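Local coordinates for protein transcriptional regulator, AraC family (Pseudomonas putida, PDB 3GRA) that probably binds specific DNA sequences as a transcription factor, this chain being its DJ-1/PfpI-type domain rather than the whole protein, at residues V23-L28 against F39-L44; L28-L33 against E182-I187; Q141-P146 against T150-R155. All coordinates share one frame; numbering follows the deposited sequence.

Interaction 1. Residues V23-L28 against F39-L44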
loop_
_atom_site.group_PDB
_atom_site.type_symbol
_atom_site.label_atom_id
_atom_site.label_comp_id
_atom_site.label_asym_id
_atom_site.label_seq_id
_atom_site.Cartn_x
_atom_site.Cartn_y
_atom_site.Cartn_z
ATOM N N VAL A 23 -1.864 3.918 2.484
ATOM C CA VAL A 23 -2.129 4.765 3.632
ATOM C C VAL A 23 -3.257 5.761 3.305
ATOM O O VAL A 23 -4.127 6.018 4.133
ATOM C CB VAL A 23 -0.862 5.525 4.091
ATOM C CG1 VAL A 23 -0.463 6.563 3.060
ATOM C CG2 VAL A 23 -1.127 6.179 5.440
ATOM N N ALA A 24 -3.253 6.315 2.095
ATOM C CA ALA A 24 -4.313 7.241 1.731
ATOM C C ALA A 24 -5.665 6.521 1.816
ATOM O O ALA A 24 -6.623 7.066 2.357
ATOM C CB ALA A 24 -4.097 7.782 0.332
HETATM N N MSE A 25 -5.721 5.297 1.286
HETATM C CA MSE A 25 -6.944 4.490 1.297
HETATM C C MSE A 25 -7.381 4.161 2.717
HETATM O O MSE A 25 -8.570 4.139 3.023
HETATM C CB MSE A 25 -6.745 3.176 0.524
HETATM C CG MSE A 25 -6.869 3.278 -0.991
HETATM SE SE MSE A 25 -8.555 3.518 -1.582
HETATM C CE MSE A 25 -9.230 1.882 -1.393
ATOM N N ASP A 26 -6.413 3.886 3.576
ATOM C CA ASP A 26 -6.710 3.570 4.956
ATOM C C ASP A 26 -7.542 4.728 5.533
ATOM O O ASP A 26 -8.615 4.513 6.103
ATOM C CB ASP A 26 -5.410 3.405 5.735
ATOM C CG ASP A 26 -5.466 2.264 6.727
ATOM O OD1 ASP A 26 -6.558 1.671 6.895
ATOM O OD2 ASP A 26 -4.420 1.959 7.340
ATOM N N VAL A 27 -7.049 5.951 5.351
ATOM C CA VAL A 27 -7.733 7.141 5.831
ATOM C C VAL A 27 -9.184 7.216 5.358
ATOM O O VAL A 27 -10.082 7.491 6.146
ATOM C CB VAL A 27 -7.012 8.432 5.365
ATOM C CG1 VAL A 27 -7.793 9.656 5.813
ATOM C CG2 VAL A 27 -5.591 8.466 5.915
ATOM N N LEU A 28 -9.408 6.977 4.067
ATOM C CA LEU A 28 -10.753 7.039 3.512
ATOM C C LEU A 28 -11.634 5.869 3.965
ATOM O O LEU A 28 -12.844 6.019 4.115
ATOM C CB LEU A 28 -10.682 7.092 1.981
ATOM C CG LEU A 28 -9.796 8.203 1.396
ATOM C CD1 LEU A 28 -9.805 8.101 -0.117
ATOM C CD2 LEU A 28 -10.280 9.578 1.850
ATOM N N PHE A 39 -17.052 8.238 1.832
ATOM C CA PHE A 39 -16.263 8.151 0.598
ATOM C C PHE A 39 -16.509 6.881 -0.225
ATOM O O PHE A 39 -16.739 5.806 0.324
ATOM C CB PHE A 39 -14.764 8.174 0.925
ATOM C CG PHE A 39 -14.300 9.410 1.631
ATOM C CD1 PHE A 39 -14.117 10.595 0.939
ATOM C CD2 PHE A 39 -14.009 9.380 2.989
ATOM C CE1 PHE A 39 -13.650 11.728 1.581
ATOM C CE2 PHE A 39 -13.542 10.512 3.640
ATOM C CZ PHE A 39 -13.360 11.687 2.935
ATOM N N GLN A 40 -16.416 7.029 -1.543
ATOM C CA GLN A 40 -16.524 5.921 -2.493
ATOM C C GLN A 40 -15.253 6.054 -3.341
ATOM O O GLN A 40 -14.974 7.123 -3.889
ATOM C CB GLN A 40 -17.747 6.062 -3.404
ATOM C CG GLN A 40 -19.062 6.206 -2.680
ATOM C CD GLN A 40 -20.238 6.254 -3.638
ATOM O OE1 GLN A 40 -20.702 5.219 -4.120
ATOM N NE2 GLN A 40 -20.720 7.461 -3.928
ATOM N N PHE A 41 -14.489 4.975 -3.457
ATOM C CA PHE A 41 -13.238 5.017 -4.210
ATOM C C PHE A 41 -12.988 3.765 -5.058
ATOM O O PHE A 41 -13.540 2.699 -4.783
ATOM C CB PHE A 41 -12.091 5.245 -3.222
ATOM C CG PHE A 41 -12.366 4.689 -1.856
ATOM C CD1 PHE A 41 -12.147 3.351 -1.578
ATOM C CD2 PHE A 41 -12.935 5.494 -0.870
ATOM C CE1 PHE A 41 -12.490 2.809 -0.329
ATOM C CE2 PHE A 41 -13.284 4.967 0.378
ATOM C CZ PHE A 41 -13.062 3.622 0.645
ATOM N N THR A 42 -12.151 3.910 -6.086
ATOM C CA THR A 42 -11.835 2.809 -6.988
ATOM C C THR A 42 -10.425 2.882 -7.576
ATOM O O THR A 42 -9.989 3.928 -8.055
ATOM C CB THR A 42 -12.789 2.776 -8.192
ATOM O OG1 THR A 42 -14.131 2.994 -7.750
ATOM C CG2 THR A 42 -12.715 1.429 -8.885
ATOM N N PRO A 43 -9.683 1.771 -7.522
ATOM C CA PRO A 43 -8.338 1.804 -8.092
ATOM C C PRO A 43 -8.541 1.717 -9.614
ATOM O O PRO A 43 -9.355 0.917 -10.091
ATOM C CB PRO A 43 -7.677 0.559 -7.501
ATOM C CG PRO A 43 -8.836 -0.395 -7.314
ATOM C CD PRO A 43 -9.960 0.494 -6.840
ATOM N N LEU A 44 -7.834 2.564 -10.356
ATOM C CA LEU A 44 -7.955 2.599 -11.806
ATOM C C LEU A 44 -6.623 2.373 -12.538
ATOM O O LEU A 44 -5.559 2.752 -12.056
ATOM C CB LEU A 44 -8.544 3.946 -12.257
ATOM C CG LEU A 44 -9.936 4.422 -11.807
ATOM C CD1 LEU A 44 -10.184 5.793 -12.447
ATOM C CD2 LEU A 44 -11.029 3.445 -12.222
#

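Interaction 2. Residues L28-L33 against E182-I187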
loop_
_atom_site.group_PDB
_atom_site.type_symbol
_atom_site.label_atom_id
_atom_site.label_comp_id
_atom_site.label_asym_id
_atom_site.label_seq_id
_atom_site.Cartn_x
_atom_site.Cartn_y
_atom_site.Cartn_z
ATOM N N LEU A 28 -9.408 6.977 4.067
ATOM C CA LEU A 28 -10.753 7.039 3.512
ATOM C C LEU A 28 -11.634 5.869 3.965
ATOM O O LEU A 28 -12.844 6.019 4.115
ATOM C CB LEU A 28 -10.682 7.092 1.981
ATOM C CG LEU A 28 -9.796 8.203 1.396
ATOM C CD1 LEU A 28 -9.805 8.101 -0.117
ATOM C CD2 LEU A 28 -10.280 9.578 1.850
ATOM N N VAL A 29 -11.041 4.700 4.179
ATOM C CA VAL A 29 -11.828 3.564 4.633
ATOM C C VAL A 29 -12.150 3.771 6.119
ATOM O O VAL A 29 -13.309 3.679 6.532
ATOM C CB VAL A 29 -11.070 2.230 4.431
ATOM C CG1 VAL A 29 -11.846 1.083 5.056
ATOM C CG2 VAL A 29 -10.875 1.963 2.939
ATOM N N THR A 30 -11.122 4.076 6.908
ATOM C CA THR A 30 -11.298 4.305 8.335
ATOM C C THR A 30 -12.339 5.401 8.568
ATOM O O THR A 30 -13.117 5.337 9.519
ATOM C CB THR A 30 -9.967 4.712 8.993
ATOM O OG1 THR A 30 -9.003 3.677 8.777
ATOM C CG2 THR A 30 -10.140 4.927 10.496
ATOM N N ALA A 31 -12.358 6.397 7.689
ATOM C CA ALA A 31 -13.318 7.480 7.812
ATOM C C ALA A 31 -14.710 6.876 7.746
ATOM O O ALA A 31 -15.583 7.227 8.537
ATOM C CB ALA A 31 -13.135 8.498 6.692
ATOM N N ASN A 32 -14.905 5.965 6.796
ATOM C CA ASN A 32 -16.188 5.289 6.617
ATOM C C ASN A 32 -16.540 4.433 7.828
ATOM O O ASN A 32 -17.712 4.276 8.169
ATOM C CB ASN A 32 -16.157 4.388 5.378
ATOM C CG ASN A 32 -16.213 5.167 4.087
ATOM O OD1 ASN A 32 -16.882 6.197 3.999
ATOM N ND2 ASN A 32 -15.529 4.669 3.069
ATOM N N LEU A 33 -15.514 3.874 8.460
ATOM C CA LEU A 33 -15.692 3.021 9.626
ATOM C C LEU A 33 -16.424 3.767 10.746
ATOM O O LEU A 33 -17.214 3.178 11.483
ATOM C CB LEU A 33 -14.328 2.550 10.138
ATOM C CG LEU A 33 -14.277 1.175 10.807
ATOM C CD1 LEU A 33 -14.025 0.122 9.737
ATOM C CD2 LEU A 33 -13.175 1.125 11.850
ATOM N N GLU A 182 -9.793 13.745 13.385
ATOM C CA GLU A 182 -9.111 13.486 14.641
ATOM C C GLU A 182 -9.401 12.053 15.074
ATOM O O GLU A 182 -8.531 11.368 15.605
ATOM C CB GLU A 182 -9.588 14.465 15.720
ATOM C CG GLU A 182 -8.794 14.390 17.016
ATOM C CD GLU A 182 -9.473 15.105 18.184
ATOM O OE1 GLU A 182 -8.827 15.243 19.245
ATOM O OE2 GLU A 182 -10.649 15.515 18.043
ATOM N N GLY A 183 -10.631 11.604 14.840
ATOM C CA GLY A 183 -11.009 10.251 15.217
ATOM C C GLY A 183 -10.330 9.208 14.348
ATOM O O GLY A 183 -9.945 8.139 14.827
ATOM N N VAL A 184 -10.195 9.525 13.062
ATOM C CA VAL A 184 -9.554 8.639 12.095
ATOM C C VAL A 184 -8.099 8.446 12.489
ATOM O O VAL A 184 -7.581 7.325 12.502
ATOM C CB VAL A 184 -9.588 9.244 10.674
ATOM C CG1 VAL A 184 -8.762 8.399 9.727
ATOM C CG2 VAL A 184 -11.029 9.354 10.184
ATOM N N GLU A 185 -7.449 9.562 12.808
ATOM C CA GLU A 185 -6.049 9.570 13.205
ATOM C C GLU A 185 -5.782 8.705 14.438
ATOM O O GLU A 185 -4.762 8.017 14.510
ATOM C CB GLU A 185 -5.609 11.015 13.458
ATOM C CG GLU A 185 -4.179 11.176 13.939
ATOM C CD GLU A 185 -3.748 12.634 13.971
ATOM O OE1 GLU A 185 -2.641 12.926 14.473
ATOM O OE2 GLU A 185 -4.521 13.489 13.486
ATOM N N GLU A 186 -6.699 8.731 15.402
ATOM C CA GLU A 186 -6.540 7.942 16.622
ATOM C C GLU A 186 -6.404 6.453 16.306
ATOM O O GLU A 186 -5.561 5.755 16.871
ATOM C CB GLU A 186 -7.738 8.160 17.556
ATOM C CG GLU A 186 -7.906 9.596 18.038
ATOM C CD GLU A 186 -6.658 10.136 18.715
ATOM O OE1 GLU A 186 -6.228 9.552 19.734
ATOM O OE2 GLU A 186 -6.105 11.147 18.228
ATOM N N ILE A 187 -7.245 5.976 15.399
ATOM C CA ILE A 187 -7.230 4.576 15.001
ATOM C C ILE A 187 -5.924 4.231 14.279
ATOM O O ILE A 187 -5.142 3.406 14.754
ATOM C CB ILE A 187 -8.425 4.268 14.078
ATOM C CG1 ILE A 187 -9.726 4.698 14.764
ATOM C CG2 ILE A 187 -8.446 2.789 13.735
ATOM C CD1 ILE A 187 -10.975 4.502 13.926
#

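Interaction 3. Residues Q141-P146 against T150-R155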
loop_
_atom_site.group_PDB
_atom_site.type_symbol
_atom_site.label_atom_id
_atom_site.label_comp_id
_atom_site.label_asym_id
_atom_site.label_seq_id
_atom_site.Cartn_x
_atom_site.Cartn_y
_atom_site.Cartn_z
ATOM N N GLN A 141 4.646 27.992 -13.964
ATOM C CA GLN A 141 3.580 28.605 -13.170
ATOM C C GLN A 141 3.183 27.809 -11.926
ATOM O O GLN A 141 2.276 28.206 -11.195
ATOM C CB GLN A 141 2.330 28.840 -14.028
ATOM C CG GLN A 141 2.451 29.979 -15.022
ATOM C CD GLN A 141 1.143 30.258 -15.744
ATOM O OE1 GLN A 141 0.131 30.599 -15.122
ATOM N NE2 GLN A 141 1.156 30.112 -17.063
ATOM N N THR A 142 3.854 26.688 -11.690
ATOM C CA THR A 142 3.556 25.853 -10.531
ATOM C C THR A 142 4.591 26.063 -9.435
ATOM O O THR A 142 5.793 25.988 -9.682
ATOM C CB THR A 142 3.544 24.356 -10.898
ATOM O OG1 THR A 142 2.542 24.112 -11.891
ATOM C CG2 THR A 142 3.244 23.513 -9.674
ATOM N N ARG A 143 4.115 26.320 -8.227
ATOM C CA ARG A 143 4.990 26.532 -7.084
ATOM C C ARG A 143 5.235 25.216 -6.362
ATOM O O ARG A 143 4.345 24.373 -6.254
ATOM C CB ARG A 143 4.356 27.547 -6.127
ATOM C CG ARG A 143 3.964 28.833 -6.826
ATOM C CD ARG A 143 3.174 29.739 -5.926
ATOM N NE ARG A 143 1.828 29.233 -5.670
ATOM C CZ ARG A 143 0.749 29.576 -6.364
ATOM N NH1 ARG A 143 0.850 30.434 -7.376
ATOM N NH2 ARG A 143 -0.437 29.085 -6.025
ATOM N N ILE A 144 6.460 25.037 -5.890
ATOM C CA ILE A 144 6.828 23.836 -5.174
ATOM C C ILE A 144 6.784 24.165 -3.696
ATOM O O ILE A 144 7.541 25.020 -3.217
ATOM C CB ILE A 144 8.262 23.376 -5.526
ATOM C CG1 ILE A 144 8.429 23.273 -7.045
ATOM C CG2 ILE A 144 8.536 22.028 -4.890
ATOM C CD1 ILE A 144 7.504 22.297 -7.689
ATOM N N THR A 145 5.892 23.496 -2.974
ATOM C CA THR A 145 5.762 23.716 -1.540
ATOM C C THR A 145 6.904 23.021 -0.812
ATOM O O THR A 145 7.229 21.881 -1.117
ATOM C CB THR A 145 4.470 23.113 -0.992
ATOM O OG1 THR A 145 3.364 23.537 -1.797
ATOM C CG2 THR A 145 4.256 23.549 0.465
ATOM N N PRO A 146 7.536 23.702 0.153
ATOM C CA PRO A 146 8.629 23.046 0.877
ATOM C C PRO A 146 8.092 22.172 2.019
ATOM O O PRO A 146 8.497 22.330 3.165
ATOM C CB PRO A 146 9.468 24.222 1.382
ATOM C CG PRO A 146 8.467 25.302 1.563
ATOM C CD PRO A 146 7.520 25.156 0.403
ATOM N N THR A 150 0.267 19.068 0.230
ATOM C CA THR A 150 -0.249 20.374 -0.155
ATOM C C THR A 150 -1.752 20.321 -0.425
ATOM O O THR A 150 -2.221 19.511 -1.224
ATOM C CB THR A 150 0.456 20.890 -1.448
ATOM O OG1 THR A 150 1.847 21.111 -1.184
ATOM C CG2 THR A 150 -0.201 22.211 -1.938
ATOM N N LEU A 151 -2.487 21.199 0.242
ATOM C CA LEU A 151 -3.932 21.283 0.107
ATOM C C LEU A 151 -4.225 22.682 -0.387
ATOM O O LEU A 151 -4.455 23.597 0.399
ATOM C CB LEU A 151 -4.595 21.065 1.460
ATOM C CG LEU A 151 -4.181 19.782 2.187
ATOM C CD1 LEU A 151 -4.384 19.972 3.677
ATOM C CD2 LEU A 151 -4.970 18.585 1.641
ATOM N N ASP A 152 -4.184 22.847 -1.701
ATOM C CA ASP A 152 -4.427 24.142 -2.304
ATOM C C ASP A 152 -5.684 24.095 -3.152
ATOM O O ASP A 152 -5.646 23.698 -4.310
ATOM C CB ASP A 152 -3.217 24.540 -3.151
ATOM C CG ASP A 152 -3.384 25.888 -3.807
ATOM O OD1 ASP A 152 -4.217 26.686 -3.326
ATOM O OD2 ASP A 152 -2.671 26.152 -4.795
ATOM N N ARG A 153 -6.803 24.476 -2.547
ATOM C CA ARG A 153 -8.091 24.498 -3.232
ATOM C C ARG A 153 -8.499 23.119 -3.725
ATOM O O ARG A 153 -8.752 22.214 -2.923
ATOM C CB ARG A 153 -8.031 25.494 -4.394
ATOM C CG ARG A 153 -7.977 26.930 -3.903
ATOM C CD ARG A 153 -7.566 27.896 -4.986
ATOM N NE ARG A 153 -6.129 27.830 -5.242
ATOM C CZ ARG A 153 -5.529 28.473 -6.232
ATOM N NH1 ARG A 153 -6.249 29.226 -7.046
ATOM N NH2 ARG A 153 -4.220 28.343 -6.423
ATOM N N ASP A 154 -8.560 22.963 -5.043
ATOM C CA ASP A 154 -8.937 21.686 -5.639
ATOM C C ASP A 154 -7.725 20.969 -6.271
ATOM O O ASP A 154 -7.851 20.262 -7.270
ATOM C CB ASP A 154 -10.054 21.904 -6.669
ATOM C CG ASP A 154 -9.689 22.928 -7.699
ATOM O OD1 ASP A 154 -8.613 23.557 -7.561
ATOM O OD2 ASP A 154 -10.470 23.112 -8.654
ATOM N N ARG A 155 -6.556 21.170 -5.667
ATOM C CA ARG A 155 -5.335 20.512 -6.101
ATOM C C ARG A 155 -4.620 19.981 -4.853
ATOM O O ARG A 155 -4.027 20.729 -4.063
ATOM C CB ARG A 155 -4.442 21.469 -6.896
ATOM C CG ARG A 155 -5.071 21.934 -8.220
ATOM C CD ARG A 155 -5.265 20.799 -9.245
ATOM N NE ARG A 155 -6.022 21.267 -10.414
ATOM C CZ ARG A 155 -7.357 21.306 -10.487
ATOM N NH1 ARG A 155 -8.104 20.891 -9.475
ATOM N NH2 ARG A 155 -7.952 21.794 -11.562
#

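Interaction 1. Residues V23-L28 against F39-L44
Leu28 and Phe39 mark the nearest backbone approach, with CA atoms 6.3 Å apart, where the helix segment 23-28 runs roughly antiparallel, at 151°, to the strand segment 39-44. The two axes pass 10.0 Å from each other. Side chains do most of the packing, though the carbonyl O of Leu28 also comes against the Phe39 ring, and no hydrogen bond crosses. Leu28 works on two rings at once. Its CD2 methyl sits over the middle of the Phe39 ring, 3.7 Å from the ring centroid and only 5° off the normal, a clear CH-pi contact. Its CB lies 3.7 Å from CE2 of Phe41. The CD1 branch also comes near that ring, at CD2 of Phe41. This packing belongs to a beta-alpha-beta crossover. Helix 18-34 connects strand 6-12 to strand 39-45, its parallel neighbour in the central sheet, and Leu28 also rests on Val8 of strand 6-12. One turn before Leu28, selenomethionine Met25 reaches the other half of the Phe41 ring. Its chain is bent at chi2 (-72°) and again at chi3, which brings methyl CE to 3.3 Å from CD1 of Phe41. The SE atom lies 4.3 Å from the centroid of the Phe41 ring, in an oblique Met-aromatic contact. An alanine in place of Phe41 would probably open a gap between helix and strand, leaving Met25 without its aromatic partner and Leu28 CB poorly covered. Met25 also packs on Leu57 of the second subunit, and the Phe39 ring touches Leu175 of helix 161-176.

Interaction 2. Residues L28-L33 against E182-I187
Val184 meets both Thr30 and Ala31 on the way along segment 182-187, and Ile187 then adds a second touch on Thr30. At Val184 the backbones come nearest, its CA lying 5.8 Å from CA of Ala31. The two methyls of Val184 divide the work. CG1, anti to the backbone N (chi1 173°), meets CG2 of Thr30 at 3.8 Å. CG2 turns instead to the helix backbone and lies 3.8 Å from CA of Ala31. The methyl of Ala31 is a looser neighbour, its CB 4.2 Å from CG2 of Val184. The small side chain of Ala31 is consistent with this close approach to the main chain. This is a helix-helix crossing: the axes of the two short segments come within 9.2 Å at a steep 110°. It lays the late helix 178-188 across helix 18-34, far earlier in the chain. Leu28 points away from this crossing, toward strand 39-45, while Ala31 lies at the border and also touches Phe39. One turn after Val184, Ile187 stands on the same side of its helix. Its CD1 methyl touches CG2 of Thr30 at 3.6 Å, the two side chains lying alongside each other and pointing opposite ways. That Thr30 methyl is thus wedged between CG1 of Val184 and CD1 of Ile187. With OG1 of Thr30 beside the backbone N (chi1 -59°) and bonded to the carbonyl O of Asp26, one turn back, it is the methyl CG2 that faces the other helix. No hydrogen bond joins the two segments, and Ile187 is at the exposed margin of the contact.

Interaction 3. Residues Q141-P146 against T150-R155
A small polar contact at the protein surface links segment 141-146 to segment 150-155, through Thr145 with Thr150 and through Arg143 with Asp152 and Arg153. It joins the short strand 142-144 to the hairpin at the border of the main sheet. The one hydrogen bond between the two segments joins two hydroxyls: OG1 of Thr145 and OG1 of Thr150 are 2.9 Å apart, and either could be the donor. Each hydroxyl has a second partner. Thr145 OG1 is also bonded to the carbonyl O of Cys125, and Thr150 OG1 to the hydroxyl of Ser126.

The other half is a salt-bridge network built round the Asp152 carboxylate. Within the second segment, Arg153 grips its neighbour's carboxylate side-on with two nitrogens, one for each oxygen. Its NE is 2.9 Å from OD1 of Asp152, and its NH2 is 3.1 Å from OD2 of Asp152. Both bonds are fairly straight, the second at 167°. NH2 meets OD2 on the syn side, while NE comes to OD1 from above the carboxylate plane. Arg143 adds a long salt bridge across the contact, its NH2 3.9 Å from OD2 of Asp152. Its stronger partner is Asp122, at NH1. The planes of the two guanidinium groups are turned only 18° from each other. Their NH2 atoms, Arg143 to Arg153, are 3.9 Å apart, and the Asp152 carboxylate they share probably offsets the like charges.

Asp152 to Arg155 forms a type II' turn, with Arg153 at its second position. This turn connects strand 149-152, outermost in the main sheet of this chain, to its antiparallel neighbour 155-158. Strand 142-144 pairs in parallel with strand 123-125, whose Gly124 N also holds Asp152 OD2, and Ile144 packs on helix 132-138.

Interactions 1 and 2 are neighbours, with centres about 12 Å apart. They share Leu28 and use successive parts of helix 18-34. Asn32 ties them together: its OD1 accepts a probable hydrogen bond from Phe39 N at 3.0 Å. Ala31 CB also packs on Phe39 CE2, at 3.7 Å. Interaction 3 stands apart, with its centre about 21 Å from that of interaction 1 and about 25 Å from that of interaction 2. Interactions 1 and 3 reach the same sheet from opposite sides of the chain's centre. In sequence, interaction 3 is nested inside the loop closed by interaction 2. All three lie away from Asp91, which binds magnesium in this protein, though no ion is bound to this chain in the model.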